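Local coordinates for DNA ligase (Archaeoglobus fulgidus, PDB 3GDE), which probably seals nicks in double-stranded DNA during replication, recombination and repair, using ATP through an enzyme-bound AMP intermediate, at residues E24-I29 and I179-R184; V296-E301 and K359-A364; L428-V433 and L462-V467. All coordinates share one frame; numbering follows the deposited sequence.

Contact 1. Residues E24-I29 and I179-R184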
loop_
_atom_site.group_PDB
_atom_site.type_symbol
_atom_site.label_atom_id
_atom_site.label_comp_id
_atom_site.label_asym_id
_atom_site.label_seq_id
_atom_site.Cartn_x
_atom_site.Cartn_y
_atom_site.Cartn_z
ATOM N N GLU A 24 -13.034 -16.909 -14.239
ATOM C CA GLU A 24 -14.463 -16.664 -14.089
ATOM C C GLU A 24 -14.767 -15.318 -13.442
ATOM O O GLU A 24 -15.662 -14.601 -13.904
ATOM C CB GLU A 24 -15.119 -17.784 -13.289
ATOM C CG GLU A 24 -15.419 -19.025 -14.099
ATOM C CD GLU A 24 -16.311 -19.994 -13.339
ATOM O OE1 GLU A 24 -16.124 -21.231 -13.492
ATOM O OE2 GLU A 24 -17.189 -19.513 -12.577
ATOM N N LEU A 25 -14.027 -14.982 -12.384
ATOM C CA LEU A 25 -14.137 -13.674 -11.732
ATOM C C LEU A 25 -13.829 -12.545 -12.702
ATOM O O LEU A 25 -14.589 -11.578 -12.798
ATOM C CB LEU A 25 -13.218 -13.576 -10.506
ATOM C CG LEU A 25 -13.659 -14.338 -9.253
ATOM C CD1 LEU A 25 -12.499 -14.447 -8.272
ATOM C CD2 LEU A 25 -14.869 -13.685 -8.596
ATOM N N THR A 26 -12.720 -12.684 -13.426
ATOM C CA THR A 26 -12.326 -11.732 -14.459
ATOM C C THR A 26 -13.465 -11.483 -15.487
ATOM O O THR A 26 -13.783 -10.334 -15.814
ATOM C CB THR A 26 -11.016 -12.197 -15.159
ATOM O OG1 THR A 26 -9.962 -12.268 -14.191
ATOM C CG2 THR A 26 -10.600 -11.247 -16.282
ATOM N N ALA A 27 -14.082 -12.562 -15.959
ATOM C CA ALA A 27 -15.104 -12.485 -17.009
ATOM C C ALA A 27 -16.435 -11.890 -16.499
ATOM O O ALA A 27 -17.044 -11.049 -17.166
ATOM C CB ALA A 27 -15.306 -13.870 -17.667
ATOM N N ARG A 28 -16.863 -12.311 -15.311
ATOM C CA ARG A 28 -18.009 -11.703 -14.634
ATOM C C ARG A 28 -17.845 -10.206 -14.417
ATOM O O ARG A 28 -18.765 -9.435 -14.689
ATOM C CB ARG A 28 -18.288 -12.380 -13.292
ATOM C CG ARG A 28 -18.775 -13.811 -13.407
ATOM C CD ARG A 28 -20.208 -13.856 -13.907
ATOM N NE ARG A 28 -21.190 -13.686 -12.839
ATOM C CZ ARG A 28 -22.127 -14.582 -12.535
ATOM N NH1 ARG A 28 -22.220 -15.717 -13.224
ATOM N NH2 ARG A 28 -22.985 -14.334 -11.549
ATOM N N ILE A 29 -16.673 -9.802 -13.937
ATOM C CA ILE A 29 -16.393 -8.389 -13.642
ATOM C C ILE A 29 -16.322 -7.527 -14.903
ATOM O O ILE A 29 -16.832 -6.412 -14.907
ATOM C CB ILE A 29 -15.109 -8.217 -12.781
ATOM C CG1 ILE A 29 -15.317 -8.862 -11.403
ATOM C CG2 ILE A 29 -14.707 -6.708 -12.662
ATOM C CD1 ILE A 29 -14.032 -8.986 -10.574
ATOM N N ILE A 179 -10.660 -5.088 -16.645
ATOM C CA ILE A 179 -10.709 -3.820 -17.365
ATOM C C ILE A 179 -10.202 -3.993 -18.795
ATOM O O ILE A 179 -10.774 -3.422 -19.737
ATOM C CB ILE A 179 -9.916 -2.713 -16.635
ATOM C CG1 ILE A 179 -10.676 -2.269 -15.373
ATOM C CG2 ILE A 179 -9.661 -1.507 -17.564
ATOM C CD1 ILE A 179 -9.800 -1.574 -14.330
ATOM N N ALA A 180 -9.128 -4.769 -18.952
ATOM C CA ALA A 180 -8.608 -5.104 -20.280
ATOM C C ALA A 180 -9.637 -5.880 -21.124
ATOM O O ALA A 180 -9.840 -5.571 -22.296
ATOM C CB ALA A 180 -7.304 -5.882 -20.164
ATOM N N ARG A 181 -10.273 -6.881 -20.513
ATOM C CA ARG A 181 -11.283 -7.704 -21.171
ATOM C C ARG A 181 -12.511 -6.885 -21.604
ATOM O O ARG A 181 -12.972 -7.013 -22.743
ATOM C CB ARG A 181 -11.700 -8.852 -20.247
ATOM C CG ARG A 181 -12.624 -9.884 -20.899
ATOM C CD ARG A 181 -12.920 -11.023 -19.954
ATOM N NE ARG A 181 -13.801 -12.024 -20.542
ATOM C CZ ARG A 181 -13.383 -13.091 -21.221
ATOM N NH1 ARG A 181 -12.084 -13.299 -21.414
ATOM N NH2 ARG A 181 -14.269 -13.951 -21.718
ATOM N N ALA A 182 -13.002 -6.030 -20.701
ATOM C CA ALA A 182 -14.207 -5.234 -20.904
ATOM C C ALA A 182 -14.076 -4.242 -22.048
ATOM O O ALA A 182 -15.016 -4.053 -22.829
ATOM C CB ALA A 182 -14.579 -4.483 -19.616
ATOM N N PHE A 183 -12.915 -3.604 -22.135
ATOM C CA PHE A 183 -12.744 -2.460 -23.020
ATOM C C PHE A 183 -11.722 -2.678 -24.130
ATOM O O PHE A 183 -11.204 -1.712 -24.693
ATOM C CB PHE A 183 -12.417 -1.202 -22.201
ATOM C CG PHE A 183 -13.454 -0.874 -21.162
ATOM C CD1 PHE A 183 -14.764 -0.551 -21.538
ATOM C CD2 PHE A 183 -13.131 -0.889 -19.808
ATOM C CE1 PHE A 183 -15.732 -0.251 -20.574
ATOM C CE2 PHE A 183 -14.093 -0.590 -18.846
ATOM C CZ PHE A 183 -15.393 -0.271 -19.232
ATOM N N ARG A 184 -11.454 -3.945 -24.447
ATOM C CA ARG A 184 -10.632 -4.322 -25.601
ATOM C C ARG A 184 -9.258 -3.661 -25.559
ATOM O O ARG A 184 -8.859 -2.951 -26.491
ATOM C CB ARG A 184 -11.355 -3.998 -26.919
ATOM C CG ARG A 184 -11.899 -5.208 -27.681
ATOM C CD ARG A 184 -12.820 -6.102 -26.852
ATOM N NE ARG A 184 -12.626 -7.519 -27.174
ATOM C CZ ARG A 184 -13.482 -8.498 -26.882
ATOM N NH1 ARG A 184 -14.629 -8.245 -26.263
ATOM N NH2 ARG A 184 -13.191 -9.743 -27.222
HETATM O O HOH W 1 -16.473 -11.363 -19.856
#
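R181 reaches across from helix 172-182 and lays the far half of its side chain along A27 of helix 22-34. With CG anti to the backbone N (chi1 -173°) and an extended run from CG to NE, the arginine spans the gap between two backbones whose nearest CA atoms, those of A27 and R181, are 7.4 Å apart. The touching is done by methylene and nitrogen together: R181 CD comes to 3.9 Å from A27 CA, and R181 NE to 3.7 Å from A27 CB. The final torsion, chi4 at 91°, turns the guanidinium out of the plane of the extended chain, and the A27 methyl meets this group at a slant.

No direct hydrogen bond joins the segments; one water does that work. It donates to A27 O over 2.8 Å and accepts from R181 NE over 2.8 Å. Its position in the guanidinium plane, at the edge, suits an N-H donor, and this bond at NE probably helps to set the direction of the arginine head.

T26, one residue earlier in helix 22-34, presents its methyl CG2 to the R181 methylene CD at 4.3 Å, a looser apolar contact, while its hydroxyl turns back to T22 O within its own helix. Only 136 Å² is buried in all; T26 is buried, A27 partly exposed and R181 exposed, so the contact runs from the interior to the surface.

This is packing inside the all-helical N-terminal region, the part that in this ligase family binds DNA, and it lies away from the predicted ATP-binding residues. Deeper in the same interface, T26 touches I174 and D177, and I29 meets M175 and A178. Q34 donates to A182 O, I29 also packs on F12 of helix 6-16, and I179 turns to helix 200-216.

Contact 2. Residues V296-E301 and K359-A364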
loop_
_atom_site.group_PDB
_atom_site.type_symbol
_atom_site.label_atom_id
_atom_site.label_comp_id
_atom_site.label_asym_id
_atom_site.label_seq_id
_atom_site.Cartn_x
_atom_site.Cartn_y
_atom_site.Cartn_z
ATOM N N VAL A 296 10.354 19.091 -12.679
ATOM C CA VAL A 296 10.908 17.736 -12.590
ATOM C C VAL A 296 10.130 16.803 -11.660
ATOM O O VAL A 296 9.357 17.241 -10.790
ATOM C CB VAL A 296 12.432 17.712 -12.193
ATOM C CG1 VAL A 296 13.278 18.495 -13.183
ATOM C CG2 VAL A 296 12.645 18.230 -10.783
ATOM N N ILE A 297 10.339 15.506 -11.870
ATOM C CA ILE A 297 9.920 14.487 -10.921
ATOM C C ILE A 297 11.133 13.601 -10.692
ATOM O O ILE A 297 11.656 12.982 -11.619
ATOM C CB ILE A 297 8.704 13.675 -11.417
ATOM C CG1 ILE A 297 7.484 14.578 -11.487
ATOM C CG2 ILE A 297 8.444 12.471 -10.488
ATOM C CD1 ILE A 297 6.420 14.099 -12.421
ATOM N N LEU A 298 11.585 13.580 -9.446
ATOM C CA LEU A 298 12.831 12.908 -9.087
ATOM C C LEU A 298 12.595 11.698 -8.199
ATOM O O LEU A 298 11.713 11.722 -7.343
ATOM C CB LEU A 298 13.763 13.884 -8.349
ATOM C CG LEU A 298 14.163 15.196 -9.026
ATOM C CD1 LEU A 298 15.092 15.989 -8.119
ATOM C CD2 LEU A 298 14.818 14.959 -10.376
ATOM N N ASP A 299 13.406 10.664 -8.408
ATOM C CA ASP A 299 13.516 9.530 -7.497
ATOM C C ASP A 299 14.708 9.714 -6.557
ATOM O O ASP A 299 15.825 9.964 -7.002
ATOM C CB ASP A 299 13.694 8.227 -8.286
ATOM C CG ASP A 299 12.453 7.341 -8.273
ATOM O OD1 ASP A 299 11.306 7.850 -8.087
ATOM O OD2 ASP A 299 12.637 6.112 -8.456
ATOM N N GLY A 300 14.465 9.564 -5.257
ATOM C CA GLY A 300 15.507 9.753 -4.263
ATOM C C GLY A 300 15.410 8.932 -2.985
ATOM O O GLY A 300 14.453 8.200 -2.751
ATOM N N GLU A 301 16.435 9.072 -2.154
ATOM C CA GLU A 301 16.440 8.488 -0.833
ATOM C C GLU A 301 16.575 9.592 0.210
ATOM O O GLU A 301 17.471 10.442 0.125
ATOM C CB GLU A 301 17.591 7.493 -0.717
ATOM C CG GLU A 301 17.362 6.404 0.301
ATOM C CD GLU A 301 16.524 5.245 -0.217
ATOM O OE1 GLU A 301 15.984 4.500 0.632
ATOM O OE2 GLU A 301 16.406 5.051 -1.442
ATOM N N LYS A 359 22.402 12.338 -16.823
ATOM C CA LYS A 359 22.763 13.674 -17.291
ATOM C C LYS A 359 21.681 14.704 -16.959
ATOM O O LYS A 359 21.981 15.777 -16.420
ATOM C CB LYS A 359 23.056 13.652 -18.787
ATOM C CG LYS A 359 24.418 13.076 -19.123
ATOM C CD LYS A 359 24.506 12.692 -20.594
ATOM C CE LYS A 359 25.760 11.854 -20.869
ATOM N NZ LYS A 359 25.589 11.010 -22.101
ATOM N N LEU A 360 20.431 14.361 -17.273
ATOM C CA LEU A 360 19.275 15.177 -16.910
ATOM C C LEU A 360 19.197 15.446 -15.420
ATOM O O LEU A 360 18.904 16.562 -15.008
ATOM C CB LEU A 360 17.964 14.520 -17.370
ATOM C CG LEU A 360 17.609 14.546 -18.857
ATOM C CD1 LEU A 360 16.207 13.995 -19.064
ATOM C CD2 LEU A 360 17.751 15.966 -19.450
ATOM N N LEU A 361 19.434 14.414 -14.619
ATOM C CA LEU A 361 19.432 14.559 -13.165
ATOM C C LEU A 361 20.530 15.516 -12.685
ATOM O O LEU A 361 20.286 16.371 -11.834
ATOM C CB LEU A 361 19.583 13.191 -12.489
ATOM C CG LEU A 361 19.679 13.186 -10.959
ATOM C CD1 LEU A 361 18.345 13.551 -10.312
ATOM C CD2 LEU A 361 20.189 11.846 -10.451
ATOM N N GLU A 362 21.734 15.360 -13.234
ATOM C CA GLU A 362 22.882 16.171 -12.813
ATOM C C GLU A 362 22.650 17.665 -13.027
ATOM O O GLU A 362 22.911 18.472 -12.129
ATOM C CB GLU A 362 24.164 15.702 -13.506
ATOM C CG GLU A 362 24.682 14.362 -12.991
ATOM C CD GLU A 362 25.804 13.786 -13.844
ATOM O OE1 GLU A 362 26.153 12.599 -13.642
ATOM O OE2 GLU A 362 26.338 14.511 -14.717
ATOM N N SER A 363 22.119 18.032 -14.191
ATOM C CA SER A 363 21.863 19.443 -14.476
ATOM C C SER A 363 20.603 19.997 -13.788
ATOM O O SER A 363 20.376 21.208 -13.807
ATOM C CB SER A 363 21.847 19.708 -15.985
ATOM O OG SER A 363 20.597 19.388 -16.553
ATOM N N ALA A 364 19.813 19.119 -13.159
ATOM C CA ALA A 364 18.551 19.513 -12.528
ATOM C C ALA A 364 18.704 19.834 -11.050
ATOM O O ALA A 364 17.950 20.642 -10.491
ATOM C CB ALA A 364 17.502 18.440 -12.722
#
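Strand residues V296 and L298 face A364 and L361 of the segment 359-364 at CA separations of 7.8 Å for V296 to A364 and 7.9 Å for L298 to L361, a spacing that leaves the backbones well apart and the contact to side chains. The arrangement is a helix packed on a face of the beta-sheet core of the adenylation domain, the nucleotide-binding part of ATP-dependent ligases.

The pairing follows from the two periodicities. Alternate residues of an extended strand fall on one face, so V296 and L298 point at the helical segment while I297 packs behind on I220 and I222; L361 and A364, three residues apart, share one side of theirs. L298 has CG anti to its carbonyl carbon (chi1 -57°); L361 instead has CG anti to its backbone N, beside the carbonyl carbon (chi1 177°). This swings L361 forward, although its CB sets off beside the strand. The two leucines then meet obliquely, methyl to methyl, L298 CD2 lying 3.8 Å from L361 CD1, the branch that does the touching. V296 turns its CG1 to the A364 methyl.

All four touching residues are buried, and no hydrogen bond crosses. Both strand residues also lean on I342 of strand 335-342, which continues the apolar layer. The side chain of L361 comes within about 5 Å of that of F340, a predicted ATP-binding residue, and the strand runs on to E301, another. D299, next after L298 on the strand, takes a backbone hydrogen bond with F340 and directs its carboxylate away from the helix, where OD2 forms a salt bridge with R257 NH2 and a hydrogen bond with Y409 OH. At the V296 end the contact closes with V296 CG1 4.2 Å from A364 CB.

Contact 3. Residues L428-V433 and L462-V467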
loop_
_atom_site.group_PDB
_atom_site.type_symbol
_atom_site.label_atom_id
_atom_site.label_comp_id
_atom_site.label_asym_id
_atom_site.label_seq_id
_atom_site.Cartn_x
_atom_site.Cartn_y
_atom_site.Cartn_z
ATOM N N LEU A 428 10.844 -8.731 5.975
ATOM C CA LEU A 428 9.583 -8.802 5.250
ATOM C C LEU A 428 8.539 -8.019 5.989
ATOM O O LEU A 428 8.577 -7.917 7.214
ATOM C CB LEU A 428 9.119 -10.253 5.104
ATOM C CG LEU A 428 9.897 -11.122 4.115
ATOM C CD1 LEU A 428 9.665 -12.595 4.435
ATOM C CD2 LEU A 428 9.523 -10.776 2.672
ATOM N N ASP A 429 7.604 -7.444 5.251
ATOM C CA ASP A 429 6.457 -6.888 5.909
ATOM C C ASP A 429 5.208 -7.716 5.613
ATOM O O ASP A 429 4.860 -7.964 4.454
ATOM C CB ASP A 429 6.343 -5.400 5.633
ATOM C CG ASP A 429 7.112 -4.562 6.674
ATOM O OD1 ASP A 429 8.270 -4.127 6.423
ATOM O OD2 ASP A 429 6.541 -4.373 7.777
ATOM N N LEU A 430 4.604 -8.201 6.695
ATOM C CA LEU A 430 3.585 -9.225 6.635
ATOM C C LEU A 430 2.361 -8.791 7.434
ATOM O O LEU A 430 2.479 -8.110 8.447
ATOM C CB LEU A 430 4.143 -10.574 7.144
ATOM C CG LEU A 430 5.374 -11.139 6.405
ATOM C CD1 LEU A 430 6.090 -12.233 7.213
ATOM C CD2 LEU A 430 5.028 -11.639 4.983
ATOM N N VAL A 431 1.185 -9.173 6.956
ATOM C CA VAL A 431 -0.068 -8.804 7.614
ATOM C C VAL A 431 -0.263 -9.664 8.865
ATOM O O VAL A 431 -0.008 -10.861 8.841
ATOM C CB VAL A 431 -1.299 -8.966 6.657
ATOM C CG1 VAL A 431 -2.594 -8.449 7.330
ATOM C CG2 VAL A 431 -1.056 -8.230 5.355
ATOM N N VAL A 432 -0.714 -9.041 9.948
ATOM C CA VAL A 432 -1.103 -9.780 11.144
ATOM C C VAL A 432 -2.545 -10.267 11.007
ATOM O O VAL A 432 -3.502 -9.490 11.135
ATOM C CB VAL A 432 -0.953 -8.933 12.409
ATOM C CG1 VAL A 432 -1.151 -9.813 13.661
ATOM C CG2 VAL A 432 0.389 -8.268 12.426
ATOM N N VAL A 433 -2.690 -11.552 10.719
ATOM C CA VAL A 433 -4.006 -12.150 10.473
ATOM C C VAL A 433 -4.580 -12.881 11.696
ATOM O O VAL A 433 -5.764 -13.232 11.726
ATOM C CB VAL A 433 -3.991 -13.071 9.222
ATOM C CG1 VAL A 433 -3.712 -12.246 7.965
ATOM C CG2 VAL A 433 -2.975 -14.223 9.371
ATOM N N LEU A 462 -2.000 -15.125 2.348
ATOM C CA LEU A 462 -1.486 -16.478 2.500
ATOM C C LEU A 462 -0.527 -16.542 3.690
ATOM O O LEU A 462 0.499 -15.842 3.719
ATOM C CB LEU A 462 -0.812 -16.958 1.204
ATOM C CG LEU A 462 -1.545 -16.745 -0.135
ATOM C CD1 LEU A 462 -0.717 -17.229 -1.318
ATOM C CD2 LEU A 462 -2.892 -17.440 -0.140
ATOM N N LYS A 463 -0.882 -17.370 4.676
ATOM C CA LYS A 463 -0.074 -17.554 5.884
ATOM C C LYS A 463 1.337 -18.009 5.564
ATOM O O LYS A 463 1.562 -18.800 4.656
ATOM C CB LYS A 463 -0.718 -18.538 6.859
ATOM C CG LYS A 463 -1.715 -17.902 7.799
ATOM C CD LYS A 463 -1.738 -18.640 9.135
ATOM C CE LYS A 463 -2.970 -18.269 9.940
ATOM N NZ LYS A 463 -3.002 -18.965 11.257
ATOM N N VAL A 464 2.281 -17.510 6.346
ATOM C CA VAL A 464 3.684 -17.683 6.038
ATOM C C VAL A 464 4.496 -17.975 7.316
ATOM O O VAL A 464 5.632 -18.434 7.258
ATOM C CB VAL A 464 4.164 -16.460 5.209
ATOM C CG1 VAL A 464 5.287 -15.700 5.868
ATOM C CG2 VAL A 464 4.478 -16.867 3.790
ATOM N N GLY A 465 3.890 -17.742 8.472
ATOM C CA GLY A 465 4.562 -18.045 9.721
ATOM C C GLY A 465 3.896 -17.472 10.950
ATOM O O GLY A 465 2.773 -16.959 10.891
ATOM N N ARG A 466 4.615 -17.575 12.064
ATOM C CA ARG A 466 4.152 -17.117 13.362
ATOM C C ARG A 466 5.321 -16.568 14.171
ATOM O O ARG A 466 6.383 -17.180 14.214
ATOM C CB ARG A 466 3.493 -18.269 14.112
ATOM C CG ARG A 466 2.727 -17.811 15.310
ATOM C CD ARG A 466 3.361 -18.296 16.568
ATOM N NE ARG A 466 2.839 -19.601 16.949
ATOM C CZ ARG A 466 3.218 -20.262 18.038
ATOM N NH1 ARG A 466 4.131 -19.730 18.852
ATOM N NH2 ARG A 466 2.683 -21.457 18.311
ATOM N N VAL A 467 5.105 -15.429 14.824
ATOM C CA VAL A 467 6.172 -14.711 15.516
ATOM C C VAL A 467 5.829 -14.453 16.987
ATOM O O VAL A 467 4.697 -14.099 17.310
ATOM C CB VAL A 467 6.571 -13.387 14.768
ATOM C CG1 VAL A 467 5.424 -12.374 14.736
ATOM C CG2 VAL A 467 7.827 -12.769 15.366
#
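L430 and V433 of strand 428-437 meet V464 and K463 of strand 461-467 within the OB-fold domain. The strands are not partners: each pairs antiparallel with strand 446-454, and the CA atoms of L430 and V464 stay 8.5 Å apart, so side chains alone make the contact.

Along the first segment, L428 points the same general way but packs on L522, and D429 lies on the other face of the strand, where OD1 forms a salt bridge with K534 NZ. L430 is the first to touch. Its CG is anti to the carbonyl carbon (chi1 -58°), and its CD1 reaches to 3.8 Å from V464 CG1, with L430 CD2 at 4.2 Å from that same methyl. The two side chains cross at about a right angle, and L522 packs against both. V464 has an unusual first torsion of 121°, close to eclipsed, and is itself part of a classic beta bulge, in which it and G465 both face L451.

V431 and V432 serve other neighbours, with backbone hydrogen bonds to A452 and Y501. V433 then makes the second touch, on the aliphatic part of K463, whose chain bends at chi2 and carries NZ on to a salt bridge with E450. V433 CG2, lying between its backbone N and carbonyl carbon, sits 4.1 Å from K463 CE.

In the fold
The three contacts bury similar areas, 131 to 138 Å², yet differ in chemistry. Contact 2 is fully buried and purely apolar, helix on strand; contact 3, strand to strand, grades from a buried aliphatic pair to the aliphatic part of a lysine on a partly exposed valine; contact 1, helix to helix, joins an exposed arginine to its partner through water. None has a direct hydrogen bond across it. They share no element and follow one another along the chain, in the N-terminal, adenylation and OB-fold regions. Contacts 2 and 3 lie on opposite sides of the chain's centre, their centres 36 Å apart, and of the three only contact 2 borders the predicted ATP site.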